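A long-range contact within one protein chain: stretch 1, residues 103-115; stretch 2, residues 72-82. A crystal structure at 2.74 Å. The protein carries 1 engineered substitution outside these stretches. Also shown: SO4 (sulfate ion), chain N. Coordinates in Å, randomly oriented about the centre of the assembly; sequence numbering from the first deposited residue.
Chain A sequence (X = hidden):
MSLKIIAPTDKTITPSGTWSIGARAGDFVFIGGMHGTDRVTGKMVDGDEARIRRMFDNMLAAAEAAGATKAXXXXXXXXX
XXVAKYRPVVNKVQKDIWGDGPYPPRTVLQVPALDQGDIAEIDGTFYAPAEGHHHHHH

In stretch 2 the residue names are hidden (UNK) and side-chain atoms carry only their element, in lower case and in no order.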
# COMPACT_ATOMS: atom_id res chain seq x y z
N TYR A 103 -15.11 -11.95 -0.27
CA TYR A 103 -14.12 -11.25 0.53
C TYR A 103 -13.26 -10.28 -0.29
O TYR A 103 -12.97 -10.54 -1.45
CB TYR A 103 -13.25 -12.29 1.16
CG TYR A 103 -13.97 -13.32 1.97
CD1 TYR A 103 -14.45 -13.02 3.25
CD2 TYR A 103 -14.14 -14.64 1.49
CE1 TYR A 103 -15.09 -13.98 4.03
CE2 TYR A 103 -14.80 -15.61 2.27
CZ TYR A 103 -15.26 -15.27 3.55
OH TYR A 103 -15.90 -16.19 4.34
N PRO A 104 -12.78 -9.17 0.31
CA PRO A 104 -11.94 -8.24 -0.46
C PRO A 104 -10.54 -8.78 -0.72
O PRO A 104 -10.08 -9.67 0.01
CB PRO A 104 -11.85 -7.01 0.43
CG PRO A 104 -12.63 -7.34 1.67
CD PRO A 104 -12.84 -8.81 1.73
N PRO A 105 -9.86 -8.28 -1.76
CA PRO A 105 -8.46 -8.59 -1.98
C PRO A 105 -7.65 -8.11 -0.77
O PRO A 105 -7.93 -7.06 -0.22
CB PRO A 105 -8.09 -7.76 -3.20
CG PRO A 105 -9.37 -7.44 -3.84
CD PRO A 105 -10.33 -7.28 -2.73
N ARG A 106 -6.62 -8.86 -0.39
CA ARG A 106 -6.04 -8.69 0.91
C ARG A 106 -4.58 -9.06 0.89
O ARG A 106 -4.19 -9.99 0.23
CB ARG A 106 -6.78 -9.60 1.90
CG ARG A 106 -6.11 -9.78 3.23
CD ARG A 106 -6.84 -10.77 4.09
NE ARG A 106 -6.27 -12.11 4.05
CZ ARG A 106 -6.54 -13.03 4.96
NH1 ARG A 106 -6.01 -14.24 4.88
NH2 ARG A 106 -7.37 -12.73 5.97
N THR A 107 -3.76 -8.34 1.66
CA THR A 107 -2.39 -8.75 1.86
C THR A 107 -2.01 -8.64 3.35
O THR A 107 -2.25 -7.60 3.95
CB THR A 107 -1.44 -7.98 0.89
OG1 THR A 107 -0.09 -8.13 1.33
CG2 THR A 107 -1.77 -6.51 0.84
N VAL A 108 -1.48 -9.71 3.93
CA VAL A 108 -1.09 -9.77 5.36
C VAL A 108 0.43 -9.91 5.54
O VAL A 108 1.00 -10.94 5.20
CB VAL A 108 -1.81 -10.96 6.14
CG1 VAL A 108 -1.38 -11.02 7.59
CG2 VAL A 108 -3.34 -10.88 6.08
N LEU A 109 1.10 -8.90 6.08
CA LEU A 109 2.57 -9.00 6.30
C LEU A 109 2.93 -8.87 7.76
O LEU A 109 2.24 -8.19 8.51
CB LEU A 109 3.33 -7.93 5.55
CG LEU A 109 2.62 -7.39 4.32
CD1 LEU A 109 2.76 -5.91 4.35
CD2 LEU A 109 3.19 -7.98 3.05
N GLN A 110 4.03 -9.52 8.15
CA GLN A 110 4.61 -9.29 9.47
C GLN A 110 5.50 -8.07 9.42
O GLN A 110 6.10 -7.77 8.39
CB GLN A 110 5.40 -10.50 9.94
CG GLN A 110 5.71 -10.50 11.41
CD GLN A 110 6.38 -11.79 11.83
OE1 GLN A 110 5.79 -12.87 11.71
NE2 GLN A 110 7.63 -11.69 12.32
N VAL A 111 5.61 -7.37 10.53
CA VAL A 111 6.32 -6.11 10.56
C VAL A 111 6.89 -5.99 11.99
O VAL A 111 6.38 -6.63 12.89
CB VAL A 111 5.34 -5.01 10.09
CG1 VAL A 111 4.91 -4.09 11.21
CG2 VAL A 111 5.92 -4.25 8.93
N PRO A 112 7.98 -5.24 12.21
CA PRO A 112 8.50 -5.31 13.59
C PRO A 112 7.80 -4.41 14.61
O PRO A 112 7.57 -4.83 15.73
CB PRO A 112 9.98 -4.90 13.44
CG PRO A 112 10.26 -4.92 11.96
CD PRO A 112 8.95 -4.57 11.32
N ALA A 113 7.46 -3.18 14.23
CA ALA A 113 6.81 -2.27 15.19
C ALA A 113 5.66 -1.49 14.57
O ALA A 113 5.67 -1.20 13.37
CB ALA A 113 7.84 -1.33 15.83
N LEU A 114 4.65 -1.15 15.39
CA LEU A 114 3.43 -0.49 14.89
C LEU A 114 3.13 0.81 15.61
O LEU A 114 3.72 1.05 16.67
CB LEU A 114 2.22 -1.44 14.99
CG LEU A 114 2.18 -2.41 13.82
CD1 LEU A 114 1.01 -3.34 13.93
CD2 LEU A 114 2.13 -1.66 12.51
N ASP A 115 2.23 1.63 15.07
CA ASP A 115 1.58 2.68 15.89
C ASP A 115 1.50 2.13 17.36
O ASP A 115 0.88 1.08 17.60
CB ASP A 115 0.15 3.03 15.35
CG ASP A 115 0.13 4.11 14.18
OD1 ASP A 115 1.18 4.51 13.58
OD2 ASP A 115 -1.00 4.54 13.83
N UNK A 72 -17.76 -2.62 -0.25
CA UNK A 72 -17.05 -1.74 -1.16
C UNK A 72 -15.54 -1.83 -1.04
O UNK A 72 -14.86 -1.02 -1.67
o UNK A 72 -19.58 0.90 -0.55
c UNK A 72 -18.99 -0.07 -1.10
c UNK A 72 -17.49 -0.28 -0.91
o UNK A 72 -19.59 -0.89 -1.80
N UNK A 73 -14.99 -2.76 -0.25
CA UNK A 73 -13.53 -2.80 -0.05
C UNK A 73 -12.79 -3.32 -1.27
O UNK A 73 -13.08 -4.40 -1.72
c UNK A 73 -13.17 -3.63 1.13
N UNK A 74 -11.87 -2.55 -1.84
CA UNK A 74 -11.07 -3.06 -2.96
C UNK A 74 -9.68 -3.49 -2.54
O UNK A 74 -9.04 -4.23 -3.27
c UNK A 74 -10.32 -0.82 -3.76
c UNK A 74 -10.96 -2.11 -4.16
c UNK A 74 -12.35 -1.83 -4.74
N UNK A 75 -9.20 -3.04 -1.38
CA UNK A 75 -7.93 -3.57 -0.88
C UNK A 75 -7.78 -3.41 0.61
O UNK A 75 -8.05 -2.33 1.15
c UNK A 75 -3.73 -3.61 -3.81
c UNK A 75 -6.71 -2.91 -1.55
n UNK A 75 -4.04 -2.59 -3.02
c UNK A 75 -4.18 -2.69 -1.57
c UNK A 75 -5.39 -3.57 -1.18
n UNK A 75 -3.50 -4.80 -3.30
n UNK A 75 -3.66 -3.43 -5.13
N UNK A 76 -7.31 -4.46 1.26
CA UNK A 76 -6.98 -4.42 2.67
C UNK A 76 -5.53 -4.80 2.84
O UNK A 76 -5.11 -5.86 2.37
c UNK A 76 -9.72 -3.80 3.96
c UNK A 76 -9.39 -5.17 3.41
c UNK A 76 -7.87 -5.40 3.43
c UNK A 76 -10.07 -6.21 4.25
N UNK A 77 -4.73 -3.95 3.49
CA UNK A 77 -3.36 -4.33 3.80
C UNK A 77 -3.23 -4.43 5.31
O UNK A 77 -3.25 -3.44 6.02
c UNK A 77 -2.31 -3.36 3.16
o UNK A 77 -2.72 -3.03 1.81
c UNK A 77 -0.92 -4.00 3.10
N UNK A 78 -3.16 -5.65 5.81
CA UNK A 78 -3.03 -5.86 7.24
C UNK A 78 -1.56 -6.06 7.60
O UNK A 78 -0.90 -6.97 7.09
c UNK A 78 -3.85 -7.05 7.73
c UNK A 78 -5.16 -7.08 7.01
c UNK A 78 -4.09 -6.97 9.23
N UNK A 79 -1.05 -5.17 8.44
CA UNK A 79 0.27 -5.33 9.04
C UNK A 79 0.10 -5.83 10.47
O UNK A 79 -0.61 -5.23 11.28
c UNK A 79 -0.06 -2.41 7.43
c UNK A 79 0.89 -1.95 5.25
c UNK A 79 1.92 -2.84 5.53
c UNK A 79 1.96 -3.50 6.75
c UNK A 79 -0.10 -1.72 6.20
c UNK A 79 1.03 -4.01 9.02
c UNK A 79 0.98 -3.29 7.71
N UNK A 80 0.74 -6.94 10.77
CA UNK A 80 0.70 -7.49 12.10
C UNK A 80 2.13 -7.77 12.60
O UNK A 80 3.12 -7.63 11.88
c UNK A 80 0.62 -9.97 11.57
c UNK A 80 -0.14 -8.80 12.16
c UNK A 80 -1.46 -8.62 11.46
N UNK A 81 2.18 -8.20 13.84
CA UNK A 81 3.39 -8.24 14.61
C UNK A 81 3.94 -9.66 14.68
O UNK A 81 5.15 -9.86 14.95
c UNK A 81 3.10 -7.60 15.97
c UNK A 81 3.47 -8.49 17.19
o UNK A 81 3.80 -6.36 16.01
N UNK A 82 3.05 -10.63 14.43
CA UNK A 82 3.37 -12.05 14.42
C UNK A 82 2.37 -12.72 13.47
O UNK A 82 1.29 -13.12 13.86
o UNK A 82 3.75 -14.59 17.11
o UNK A 82 3.91 -14.81 14.93
c UNK A 82 3.68 -14.11 15.96
c UNK A 82 3.29 -12.62 15.85
S SO4 N . -1.17 -13.24 2.61
O1 SO4 N . -0.67 -11.88 2.74
O2 SO4 N . -2.31 -13.27 1.66
O3 SO4 N . -0.10 -14.13 2.17
O4 SO4 N . -1.63 -13.73 3.92

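Position 72 carries two side-chain carbons, the second bearing two oxygens, a short carboxylate. It lies out of reach of stretch 1; the composition gives Asp72. Position 73 has a single side-chain carbon, directed toward stretch 1, where its CB lies 3.7 Å from CB of Pro104. One carbon and nothing beyond it defines Ala73.

At position 74 one carbon carries two more, and the group points away from stretch 1; contact is left to the backbone, whose O lies 3.3 Å from CG of Pro105. The beta-branched, all-carbon fork is Val74. Position 75 shows three carbons, a nitrogen, then a carbon holding two further nitrogens. This guanidinium chain also starts away from stretch 1, and its nitrogen-bearing end finds partners elsewhere in the structure: Arg75.

Position 76 has four carbons forked at the second, and one tip lies close to the ring of Pro104. A fork one atom beyond CB indicates Leu76, with chi1 m and chi2 t; its CD1 is 3.8 Å from CG of Pro104. Position 77 has one carbon carrying an oxygen and a carbon, and the carbon branch meets the methyl of Thr107. The mixed fork identifies Thr77, whose CG2 lies 3.5 Å from CG2 of Thr107.

Position 78 repeats the three-carbon fork at CB, and that CB is 4.2 Å from CG2 of Val108. This is Val78, on the same sheet face as Val108. At position 79 one carbon leads to a six-carbon ring without heteroatoms, bordered by the side chain of Leu109; CB lies 4.3 Å from CD2 of Leu114. The bare ring means Phe79. Its CE1 comes within 3.4 Å of CD1 of Leu109, which meets the ring obliquely.

Position 80 is again one carbon bearing two carbons, on the face shared with Gln110: Val80. At position 81 one carbon carries an oxygen and a carbon and points away from stretch 1, giving Thr81; its backbone O is 3.6 Å from CG of Gln110. Position 82 has two carbons, the second with two oxygens, and its CA is 3.7 Å from OE1 of Gln110. This is Asp82, the N-cap of a helix that follows.

The contact is a parallel strand pairing, with axes 4.8 Å apart at closest and directions differing by 13°. Leu76 N donates to Pro105 O (3.1 Å), Thr107 N to Leu76 O (2.9 Å), Val78 N to Thr107 O (2.8 Å), Leu109 N to Val78 O (3.0 Å) and Val80 N to Leu109 O (3.0 Å); Val111 N to Val80 O (2.8 Å) is weak, at 126°. Val108 N faces outward from this ladder and donates instead to sulfate O1 at 2.6 Å. Paired side chains alternate between faces: Thr77 and Phe79 lie with Thr107 and Leu109, while Leu76, Val78 and Val80 lie with Arg106, Val108 and Gln110. Apolar packing on both faces supplements the backbone bonds, and 917 Å² is buried in all.

Stretch 2 (72-82) DAVRLTVFVTD
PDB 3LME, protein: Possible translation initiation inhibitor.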